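Local coordinates for protein SmhB (Serratia marcescens, PDB 6ZZ5) that serves as one component of the tripartite alpha-pore-forming toxin Smh, captured here in its soluble state, and probably assembles with partner proteins into a membrane pore, at residues Thr5-Asn9 with Ser320-Val324; Asn75-Ile79 with Met281-Trp285; Thr194-Ala198 with Ser348-Phe352. All coordinates share one frame; numbering follows the deposited sequence.

Interaction 1. Residues Thr5-Asn9 with Ser320-Val324; sequences TLYMN and SVTKV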
ATOM      1  N   THR A   5      -4.003  11.064  19.729  1.00 19.77           N
ATOM      2  CA  THR A   5      -3.940  11.944  18.550  1.00 23.30           C
ATOM      3  C   THR A   5      -2.667  11.636  17.742  1.00 22.27           C
ATOM      4  O   THR A   5      -2.714  11.679  16.504  1.00 19.33           O
ATOM      5  CB  THR A   5      -4.050  13.421  18.917  1.00 27.07           C
ATOM      6  OG1 THR A   5      -5.334  13.579  19.503  1.00 26.42           O
ATOM      7  CG2 THR A   5      -3.870  14.287  17.695  1.00 26.77           C
ATOM      8  N   LEU A   6      -1.570  11.320  18.406  1.00 23.21           N
ATOM      9  CA  LEU A   6      -0.278  11.009  17.721  1.00 25.16           C
ATOM     10  C   LEU A   6      -0.354   9.595  17.139  1.00 22.28           C
ATOM     11  O   LEU A   6       0.203   9.443  16.037  1.00 21.50           O
ATOM     12  CB  LEU A   6       0.894  11.188  18.691  1.00 31.52           C
ATOM     13  CG  LEU A   6       1.019  12.609  19.275  1.00 53.88           C
ATOM     14  CD1 LEU A   6       2.125  12.691  20.326  1.00 61.38           C
ATOM     15  CD2 LEU A   6       1.198  13.676  18.188  1.00 45.43           C
ATOM     16  N   TYR A   7      -1.056   8.661  17.804  1.00 21.12           N
ATOM     17  CA  TYR A   7      -1.247   7.296  17.254  1.00 20.96           C
ATOM     18  C   TYR A   7      -2.122   7.418  16.007  1.00 21.12           C
ATOM     19  O   TYR A   7      -1.819   6.754  15.011  1.00 20.40           O
ATOM     20  CB  TYR A   7      -1.957   6.339  18.215  1.00 21.73           C
ATOM     21  CG  TYR A   7      -1.205   5.813  19.398  1.00 35.75           C
ATOM     22  CD1 TYR A   7       0.133   5.455  19.306  1.00 47.75           C
ATOM     23  CD2 TYR A   7      -1.870   5.550  20.596  1.00 45.35           C
ATOM     24  CE1 TYR A   7       0.808   4.913  20.393  1.00 42.60           C
ATOM     25  CE2 TYR A   7      -1.201   5.052  21.708  1.00 40.56           C
ATOM     26  CZ  TYR A   7       0.140   4.717  21.596  1.00 49.97           C
ATOM     27  OH  TYR A   7       0.801   4.201  22.675  1.00 48.42           O
ATOM     28  N   MET A   8      -3.199   8.224  16.072  1.00 20.77           N
ATOM     29  CA  MET A   8      -4.069   8.537  14.912  1.00 18.67           C
ATOM     30  C   MET A   8      -3.223   9.062  13.745  1.00 21.31           C
ATOM     31  O   MET A   8      -3.402   8.584  12.617  1.00 18.88           O
ATOM     32  CB  MET A   8      -5.175   9.533  15.243  1.00 21.14           C
ATOM     33  CG  MET A   8      -6.240   8.968  16.251  1.00 22.11           C
ATOM     34  SD  MET A   8      -7.317   7.711  15.518  1.00 26.09           S
ATOM     35  CE  MET A   8      -8.202   8.836  14.404  1.00 18.26           C
ATOM     36  N   ASN A   9      -2.389  10.056  13.994  1.00 16.95           N
ATOM     37  CA  ASN A   9      -1.577  10.693  12.953  1.00 21.41           C
ATOM     38  C   ASN A   9      -0.620   9.653  12.358  1.00 22.23           C
ATOM     39  O   ASN A   9      -0.496   9.615  11.118  1.00 20.86           O
ATOM     40  CB  ASN A   9      -0.826  11.910  13.498  1.00 20.33           C
ATOM     41  CG  ASN A   9      -0.253  12.713  12.361  1.00 18.75           C
ATOM     42  OD1 ASN A   9      -0.989  13.166  11.477  1.00 23.05           O
ATOM     43  ND2 ASN A   9       1.046  12.927  12.406  1.00 18.42           N
ATOM     44  N   SER A 320      -1.716  19.296  18.999  1.00 35.49           N
ATOM     45  CA  SER A 320      -1.400  18.356  17.890  1.00 42.72           C
ATOM     46  C   SER A 320      -2.539  18.274  16.867  1.00 32.42           C
ATOM     47  O   SER A 320      -2.391  17.482  15.915  1.00 32.49           O
ATOM     48  CB  SER A 320      -0.958  16.995  18.392  1.00 49.51           C
ATOM     49  OG  SER A 320      -0.314  16.270  17.345  1.00 63.82           O
ATOM     50  N   VAL A 321      -3.629  19.070  16.979  1.00 20.58           N
ATOM     51  CA  VAL A 321      -4.758  18.838  16.042  1.00 17.97           C
ATOM     52  C   VAL A 321      -4.413  19.456  14.679  1.00 23.07           C
ATOM     53  O   VAL A 321      -4.729  18.857  13.641  1.00 20.06           O
ATOM     54  CB  VAL A 321      -6.092  19.284  16.630  1.00 19.18           C
ATOM     55  CG1 VAL A 321      -7.178  19.182  15.612  1.00 18.38           C
ATOM     56  CG2 VAL A 321      -6.375  18.452  17.884  1.00 22.28           C
ATOM     57  N   THR A 322      -3.713  20.559  14.650  1.00 21.52           N
ATOM     58  CA  THR A 322      -3.488  21.300  13.396  1.00 24.22           C
ATOM     59  C   THR A 322      -2.623  20.440  12.465  1.00 26.30           C
ATOM     60  O   THR A 322      -2.887  20.397  11.263  1.00 22.48           O
ATOM     61  CB  THR A 322      -2.871  22.671  13.665  1.00 26.82           C
ATOM     62  OG1 THR A 322      -3.922  23.437  14.283  1.00 24.10           O
ATOM     63  CG2 THR A 322      -2.444  23.304  12.372  1.00 25.65           C
ATOM     64  N   LYS A 323      -1.654  19.746  13.026  1.00 22.75           N
ATOM     65  CA  LYS A 323      -0.745  18.891  12.230  1.00 23.08           C
ATOM     66  C   LYS A 323      -1.558  17.737  11.612  1.00 23.36           C
ATOM     67  O   LYS A 323      -1.389  17.429  10.440  1.00 20.24           O
ATOM     68  CB  LYS A 323       0.408  18.447  13.133  1.00 26.92           C
ATOM     69  CG  LYS A 323       1.322  17.355  12.563  1.00 32.44           C
ATOM     70  CD  LYS A 323       2.402  16.942  13.564  1.00 42.89           C
ATOM     71  CE  LYS A 323       1.776  16.409  14.844  1.00 57.87           C
ATOM     72  NZ  LYS A 323       2.776  15.866  15.788  1.00 73.44           N
ATOM     73  N   VAL A 324      -2.465  17.125  12.352  1.00 19.06           N
ATOM     74  CA  VAL A 324      -3.295  16.040  11.832  1.00 18.71           C
ATOM     75  C   VAL A 324      -4.212  16.598  10.753  1.00 21.47           C
ATOM     76  O   VAL A 324      -4.340  15.951   9.667  1.00 21.26           O
ATOM     77  CB  VAL A 324      -4.063  15.297  12.927  1.00 24.14           C
ATOM     78  CG1 VAL A 324      -4.899  14.224  12.291  1.00 27.09           C
ATOM     79  CG2 VAL A 324      -3.091  14.742  13.954  1.00 25.53           C
TER
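In the elongated helical bundle of SmhB, Thr5 and Asn9, one turn apart near the start of helix 4-30, face Ser320 and, in the first turn of helix 321-336, Val324. The backbones draw together along the pair, from 6.9 Å between CA of Thr5 and CA of Ser320 to 5.7 Å between CA of Asn9 and CA of Val324. One methyl, Val324 CG2, carries much of the contact: Thr5 CG2 meets it at 3.8 Å, and Asn9 lays CB, CG and OD1 along it, OD1 at 3.6 Å from CG2. Asn9 CG stands trans to the backbone N (chi1 -168°), which carries the amide past Val324 rather than end-on to it. At the outer margin, Leu6 CD2 touches Ser320 OG at 3.1 Å, a short approach, and Lys323 NZ at 3.6 Å, the lysine chain crossing the leucine nearly at right angles after a bend at chi3. Thr5 also touches Phe83, and Val324 Ile79, both of helix 44-92. The segments share no hydrogen bond or salt bridge, and several of the contacts set methyl groups against polar atoms; the fit therefore rests on van der Waals contact and shape.

Interaction 2. Residues Asn75-Ile79 with Met281-Trp285; sequences NVTNI and MNNAW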
ATOM      1  N   ASN A  75     -11.146   6.661   5.314  1.00 17.89           N
ATOM      2  CA  ASN A  75     -10.608   6.684   6.680  1.00 15.29           C
ATOM      3  C   ASN A  75      -9.974   8.067   6.877  1.00 16.45           C
ATOM      4  O   ASN A  75     -10.134   8.667   7.956  1.00 15.57           O
ATOM      5  CB  ASN A  75      -9.579   5.600   6.938  1.00 16.69           C
ATOM      6  CG  ASN A  75      -9.010   5.735   8.330  1.00 17.82           C
ATOM      7  OD1 ASN A  75      -9.722   5.465   9.284  1.00 19.45           O
ATOM      8  ND2 ASN A  75      -7.740   6.099   8.439  1.00 16.94           N
ATOM      9  N   VAL A  76      -9.239   8.565   5.886  1.00 14.61           N
ATOM     10  CA  VAL A  76      -8.558   9.876   6.033  1.00 16.18           C
ATOM     11  C   VAL A  76      -9.642  10.954   6.184  1.00 15.62           C
ATOM     12  O   VAL A  76      -9.430  11.887   6.997  1.00 16.43           O
ATOM     13  CB  VAL A  76      -7.610  10.173   4.849  1.00 16.11           C
ATOM     14  CG1 VAL A  76      -7.065  11.566   4.952  1.00 21.61           C
ATOM     15  CG2 VAL A  76      -6.497   9.156   4.741  1.00 18.59           C
ATOM     16  N   THR A  77     -10.690  10.924   5.389  1.00 15.72           N
ATOM     17  CA  THR A  77     -11.835  11.870   5.508  1.00 20.52           C
ATOM     18  C   THR A  77     -12.450  11.778   6.923  1.00 18.28           C
ATOM     19  O   THR A  77     -12.838  12.807   7.519  1.00 17.54           O
ATOM     20  CB  THR A  77     -12.918  11.574   4.456  1.00 23.24           C
ATOM     21  OG1 THR A  77     -12.223  11.657   3.207  1.00 20.34           O
ATOM     22  CG2 THR A  77     -14.085  12.544   4.521  1.00 28.17           C
ATOM     23  N   ASN A  78     -12.552  10.578   7.459  1.00 18.95           N
ATOM     24  CA  ASN A  78     -13.156  10.354   8.810  1.00 20.39           C
ATOM     25  C   ASN A  78     -12.256  10.982   9.869  1.00 20.09           C
ATOM     26  O   ASN A  78     -12.782  11.562  10.794  1.00 18.55           O
ATOM     27  CB  ASN A  78     -13.356   8.863   9.107  1.00 16.62           C
ATOM     28  CG  ASN A  78     -14.407   8.235   8.235  1.00 19.41           C
ATOM     29  OD1 ASN A  78     -15.190   8.956   7.625  1.00 17.98           O
ATOM     30  ND2 ASN A  78     -14.465   6.912   8.200  1.00 19.32           N
ATOM     31  N   ILE A  79     -10.931  10.837   9.746  1.00 18.79           N
ATOM     32  CA  ILE A  79      -9.989  11.482  10.678  1.00 17.58           C
ATOM     33  C   ILE A  79     -10.240  12.986  10.590  1.00 18.82           C
ATOM     34  O   ILE A  79     -10.304  13.642  11.609  1.00 18.34           O
ATOM     35  CB  ILE A  79      -8.538  11.096  10.347  1.00 17.71           C
ATOM     36  CG1 ILE A  79      -8.350   9.576  10.560  1.00 19.79           C
ATOM     37  CG2 ILE A  79      -7.586  11.930  11.174  1.00 18.89           C
ATOM     38  CD1 ILE A  79      -6.984   9.085  10.264  1.00 22.49           C
ATOM     39  N   MET A 281      -4.077   1.326  12.273  1.00 18.55           N
ATOM     40  CA  MET A 281      -5.113   2.399  12.175  1.00 15.78           C
ATOM     41  C   MET A 281      -6.273   2.072  13.100  1.00 20.25           C
ATOM     42  O   MET A 281      -6.672   2.975  13.836  1.00 19.26           O
ATOM     43  CB  MET A 281      -5.612   2.604  10.741  1.00 16.78           C
ATOM     44  CG  MET A 281      -6.409   3.870  10.548  1.00 15.58           C
ATOM     45  SD  MET A 281      -5.490   5.386  10.834  1.00 19.21           S
ATOM     46  CE  MET A 281      -6.262   5.910  12.364  1.00 22.11           C
ATOM     47  N   ASN A 282      -6.802   0.843  13.064  1.00 19.16           N
ATOM     48  CA  ASN A 282      -7.916   0.403  13.956  1.00 19.52           C
ATOM     49  C   ASN A 282      -7.493   0.553  15.415  1.00 20.46           C
ATOM     50  O   ASN A 282      -8.308   0.984  16.218  1.00 18.57           O
ATOM     51  CB  ASN A 282      -8.302  -1.050  13.646  1.00 18.99           C
ATOM     52  CG  ASN A 282      -9.576  -1.540  14.268  1.00 21.03           C
ATOM     53  OD1 ASN A 282     -10.206  -0.886  15.115  1.00 24.93           O
ATOM     54  ND2 ASN A 282      -9.981  -2.716  13.845  1.00 15.23           N
ATOM     55  N   ASN A 283      -6.262   0.167  15.766  1.00 19.00           N
ATOM     56  CA  ASN A 283      -5.769   0.283  17.153  1.00 19.11           C
ATOM     57  C   ASN A 283      -5.733   1.763  17.582  1.00 21.73           C
ATOM     58  O   ASN A 283      -6.028   2.073  18.759  1.00 19.23           O
ATOM     59  CB  ASN A 283      -4.378  -0.322  17.306  1.00 19.56           C
ATOM     60  CG  ASN A 283      -4.388  -1.833  17.228  1.00 21.77           C
ATOM     61  OD1 ASN A 283      -5.432  -2.450  17.356  1.00 23.70           O
ATOM     62  ND2 ASN A 283      -3.218  -2.391  17.008  1.00 19.62           N
ATOM     63  N   ALA A 284      -5.439   2.669  16.662  1.00 21.24           N
ATOM     64  CA  ALA A 284      -5.384   4.120  16.967  1.00 20.17           C
ATOM     65  C   ALA A 284      -6.813   4.636  17.207  1.00 21.75           C
ATOM     66  O   ALA A 284      -7.032   5.310  18.239  1.00 19.00           O
ATOM     67  CB  ALA A 284      -4.631   4.852  15.887  1.00 21.51           C
ATOM     68  N   TRP A 285      -7.790   4.253  16.390  1.00 17.74           N
ATOM     69  CA  TRP A 285      -9.195   4.618  16.678  1.00 19.45           C
ATOM     70  C   TRP A 285      -9.603   4.047  18.038  1.00 21.57           C
ATOM     71  O   TRP A 285     -10.313   4.734  18.756  1.00 23.05           O
ATOM     72  CB  TRP A 285     -10.124   4.112  15.580  1.00 20.79           C
ATOM     73  CG  TRP A 285     -10.096   4.910  14.328  1.00 16.46           C
ATOM     74  CD1 TRP A 285      -9.632   4.526  13.094  1.00 18.21           C
ATOM     75  CD2 TRP A 285     -10.681   6.212  14.145  1.00 19.18           C
ATOM     76  NE1 TRP A 285      -9.848   5.510  12.173  1.00 15.33           N
ATOM     77  CE2 TRP A 285     -10.487   6.559  12.779  1.00 17.23           C
ATOM     78  CE3 TRP A 285     -11.289   7.129  15.005  1.00 17.77           C
ATOM     79  CZ2 TRP A 285     -10.937   7.755  12.234  1.00 15.87           C
ATOM     80  CZ3 TRP A 285     -11.755   8.306  14.460  1.00 19.75           C
ATOM     81  CH2 TRP A 285     -11.523   8.633  13.109  1.00 16.44           C
TER
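Asn75-Ile79 and Met281-Trp285 run nearly parallel, their axes 12.8 Å apart and inclined by 21°, a spacing bridged by side chains from both helices. Asn75 does most of the bridging. Its OD1 accepts a hydrogen bond of 2.9 Å from Trp285 NE1; the donor lies in the carbonyl plane on a lone pair, the oxygen lies close to the indole plane, and the amide and ring planes stand 82° apart, nearly perpendicular. The other branch, ND2, makes a weak hydrogen bond of 3.4 Å to Met281 SD and also rests against Met281 CG. A chi1 of 177° extends the Asn75 amide across the gap, and the two bonds, the second weak, both favour this rotation of the buried group.

The two segments belong to helices 44-92 and 252-300, long members of the helical bundle seen in this haemolytic enterotoxin family. Around the polar pair the packing turns apolar. Ile79 CG1 lies 3.6 Å from Trp285 CZ2, approaching the benzene half of the indole obliquely, while Ile79 CD1 and Met281 CE meet tip to tip at 3.9 Å. Bends at chi2 and chi3 of Met281 turn SD toward the amide and CE toward the isoleucine. Asn78 comes to the indole rim: its backbone O lies in the ring plane, 3.9 Å from Trp285 CH2. On neighbouring helices, Gln15 of helix 4-30 touches Asn75, and Ser120 of helix 99-151 touches Trp285.

Interaction 3. Residues Thr194-Ala198 with Ser348-Phe352; sequences TAIGA and SIADF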
ATOM      1  N   THR A 194       4.622   7.375 -10.801  1.00 18.96           N
ATOM      2  CA  THR A 194       4.640   5.895 -10.876  1.00 19.19           C
ATOM      3  C   THR A 194       4.845   5.479 -12.317  1.00 18.37           C
ATOM      4  O   THR A 194       4.550   6.249 -13.267  1.00 22.07           O
ATOM      5  CB  THR A 194       3.386   5.231 -10.270  1.00 18.29           C
ATOM      6  OG1 THR A 194       2.227   5.526 -11.048  1.00 20.64           O
ATOM      7  CG2 THR A 194       3.116   5.704  -8.874  1.00 20.88           C
ATOM      8  N   ALA A 195       5.425   4.287 -12.449  1.00 16.05           N
ATOM      9  CA  ALA A 195       5.699   3.674 -13.737  1.00 16.20           C
ATOM     10  C   ALA A 195       5.734   2.177 -13.544  1.00 15.65           C
ATOM     11  O   ALA A 195       6.082   1.709 -12.422  1.00 19.07           O
ATOM     12  CB  ALA A 195       6.991   4.200 -14.300  1.00 16.95           C
ATOM     13  N   ILE A 196       5.219   1.493 -14.546  1.00 17.52           N
ATOM     14  CA  ILE A 196       5.168   0.008 -14.571  1.00 17.21           C
ATOM     15  C   ILE A 196       5.980  -0.502 -15.749  1.00 18.98           C
ATOM     16  O   ILE A 196       5.835   0.028 -16.851  1.00 20.70           O
ATOM     17  CB  ILE A 196       3.682  -0.392 -14.627  1.00 19.72           C
ATOM     18  CG1 ILE A 196       3.023  -0.086 -13.274  1.00 19.28           C
ATOM     19  CG2 ILE A 196       3.546  -1.867 -14.998  1.00 19.03           C
ATOM     20  CD1 ILE A 196       1.527   0.082 -13.350  1.00 23.84           C
ATOM     21  N   GLY A 197       6.811  -1.524 -15.549  1.00 19.22           N
ATOM     22  CA  GLY A 197       7.591  -2.070 -16.663  1.00 19.38           C
ATOM     23  C   GLY A 197       8.136  -3.448 -16.324  1.00 16.39           C
ATOM     24  O   GLY A 197       7.982  -3.902 -15.192  1.00 16.53           O
ATOM     25  N   ALA A 198       8.850  -4.047 -17.260  1.00 16.85           N
ATOM     26  CA  ALA A 198       9.372  -5.424 -17.100  1.00 17.70           C
ATOM     27  C   ALA A 198      10.361  -5.514 -15.936  1.00 17.95           C
ATOM     28  O   ALA A 198      11.175  -4.611 -15.733  1.00 20.49           O
ATOM     29  CB  ALA A 198       9.959  -5.912 -18.394  1.00 21.81           C
ATOM     30  N   SER A 348      12.787  -1.868 -19.866  1.00 20.23           N
ATOM     31  CA  SER A 348      12.420  -2.514 -18.580  1.00 23.28           C
ATOM     32  C   SER A 348      12.148  -1.423 -17.544  1.00 22.80           C
ATOM     33  O   SER A 348      12.553  -0.263 -17.749  1.00 20.23           O
ATOM     34  CB  SER A 348      13.547  -3.433 -18.126  1.00 22.82           C
ATOM     35  OG  SER A 348      14.688  -2.667 -17.787  1.00 20.40           O
ATOM     36  N   ILE A 349      11.536  -1.761 -16.419  1.00 19.01           N
ATOM     37  CA  ILE A 349      11.376  -0.736 -15.352  1.00 19.91           C
ATOM     38  C   ILE A 349      12.747  -0.253 -14.884  1.00 19.56           C
ATOM     39  O   ILE A 349      12.881   0.955 -14.664  1.00 20.21           O
ATOM     40  CB  ILE A 349      10.445  -1.189 -14.212  1.00 16.16           C
ATOM     41  CG1 ILE A 349      10.042   0.032 -13.388  1.00 15.86           C
ATOM     42  CG2 ILE A 349      11.068  -2.300 -13.376  1.00 18.42           C
ATOM     43  CD1 ILE A 349       9.243   1.091 -14.191  1.00 17.97           C
ATOM     44  N   ALA A 350      13.759  -1.117 -14.763  1.00 18.77           N
ATOM     45  CA  ALA A 350      15.112  -0.657 -14.355  1.00 19.92           C
ATOM     46  C   ALA A 350      15.744   0.287 -15.396  1.00 20.16           C
ATOM     47  O   ALA A 350      16.357   1.293 -14.988  1.00 23.14           O
ATOM     48  CB  ALA A 350      16.042  -1.829 -14.095  1.00 21.65           C
ATOM     49  N   ASP A 351      15.587   0.025 -16.686  0.50 23.29           N
ATOM     50  CA  ASP A 351      16.110   0.899 -17.771  0.50 24.07           C
ATOM     51  C   ASP A 351      15.408   2.262 -17.691  0.50 24.64           C
ATOM     52  O   ASP A 351      16.083   3.281 -17.768  0.50 26.40           O
ATOM     53  CB  ASP A 351      15.897   0.232 -19.127  0.50 29.97           C
ATOM     54  CG  ASP A 351      16.561   0.936 -20.288  0.50 30.47           C
ATOM     55  OD1 ASP A 351      17.545   1.653 -20.065  0.50 29.87           O
ATOM     56  OD2 ASP A 351      16.074   0.749 -21.394  0.50 32.87           O
ATOM     57  N   PHE A 352      14.087   2.277 -17.506  1.00 23.86           N
ATOM     58  CA  PHE A 352      13.300   3.532 -17.435  1.00 21.94           C
ATOM     59  C   PHE A 352      13.772   4.380 -16.244  1.00 23.58           C
ATOM     60  O   PHE A 352      13.965   5.583 -16.372  1.00 23.42           O
ATOM     61  CB  PHE A 352      11.826   3.207 -17.219  1.00 21.98           C
ATOM     62  CG  PHE A 352      10.945   4.420 -17.186  1.00 23.90           C
ATOM     63  CD1 PHE A 352      10.576   5.055 -18.373  1.00 25.75           C
ATOM     64  CD2 PHE A 352      10.437   4.877 -15.967  1.00 23.56           C
ATOM     65  CE1 PHE A 352       9.753   6.176 -18.325  1.00 27.00           C
ATOM     66  CE2 PHE A 352       9.590   5.969 -15.931  1.00 24.00           C
ATOM     67  CZ  PHE A 352       9.273   6.630 -17.113  1.00 24.81           C
TER
HETATM   68  O   HOH W   1      13.721  -4.171 -14.785  1.00 19.46           O
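Ile349 is the residue that Ala195, Gly197 and Ala198 gather round. Its N donates to Ala198 O at 3.0 Å, a fairly straight bond (158°) that meets a lone pair in the carbonyl plane. The same oxygen lies 3.3 Å from Ile349 CG2, so the side chain leans on the group that holds its backbone. Chi1 of -165° swings CG1 to the far side from the backbone N, and the turn at chi2 brings CD1 to the strand, where it touches the CB of Ala195 at 3.8 Å. That CB is shared: Phe352 CE2, one turn further along, reaches it obliquely at 3.5 Å. Gly197, which has no side chain, lets the backbones come close, its CA lying 4.2 Å from that of Ile349.

The contact brings the start of the C-terminal helix 349-359 against the end of strand 191-196 and the loop that follows. The strand sits in a small mixed sheet between strand 216-221, antiparallel to it, and strand 339-340, parallel to it; such a sheet, most of it inserted between helices 156-184 and 230-245, is consistent with the head region of ClyA-type alpha-pore-forming toxins. The first amides of the helix are all provided for. Besides the bond at Ile349, a water accepts from Ala350 N and donates to Ala198 O at 2.8 Å, giving that carbonyl a second donor. Ser348 is the N-cap: OG accepts from Asp351 N at 3.0 Å, and chi1 of 67°, which places the hydroxyl between the backbone N and carbonyl carbon, turns it toward that amide. Ala198 O and Ser348 OG thus lie at the helix end where the dipole would favour electronegative atoms. Further out, Ser348 OG is also hydrogen-bonded to Glu241 of helix 230-245.

Interactions 1 and 2 are neighbours in the helical bundle, with centres 11 Å apart, and they touch: Met8 CE packs on Trp285 CH2 at 3.6 Å, and Val324 CG1 on Ile79 CG2 at 3.7 Å. Together they tie four helices, 4-30, 44-92, 252-300 and 321-336, with interaction 2 nested in the chain loop that interaction 1 closes. Interaction 1 reaches the surface and lacks polar bonds, whereas the buried interaction 2 holds its amide with one good hydrogen bond and one weak one. Interaction 3, also buried, lies on the opposite side of the chain's centre, about 34 Å from interaction 2 between centres; there strand meets helix start, and backbone and water bonds take over.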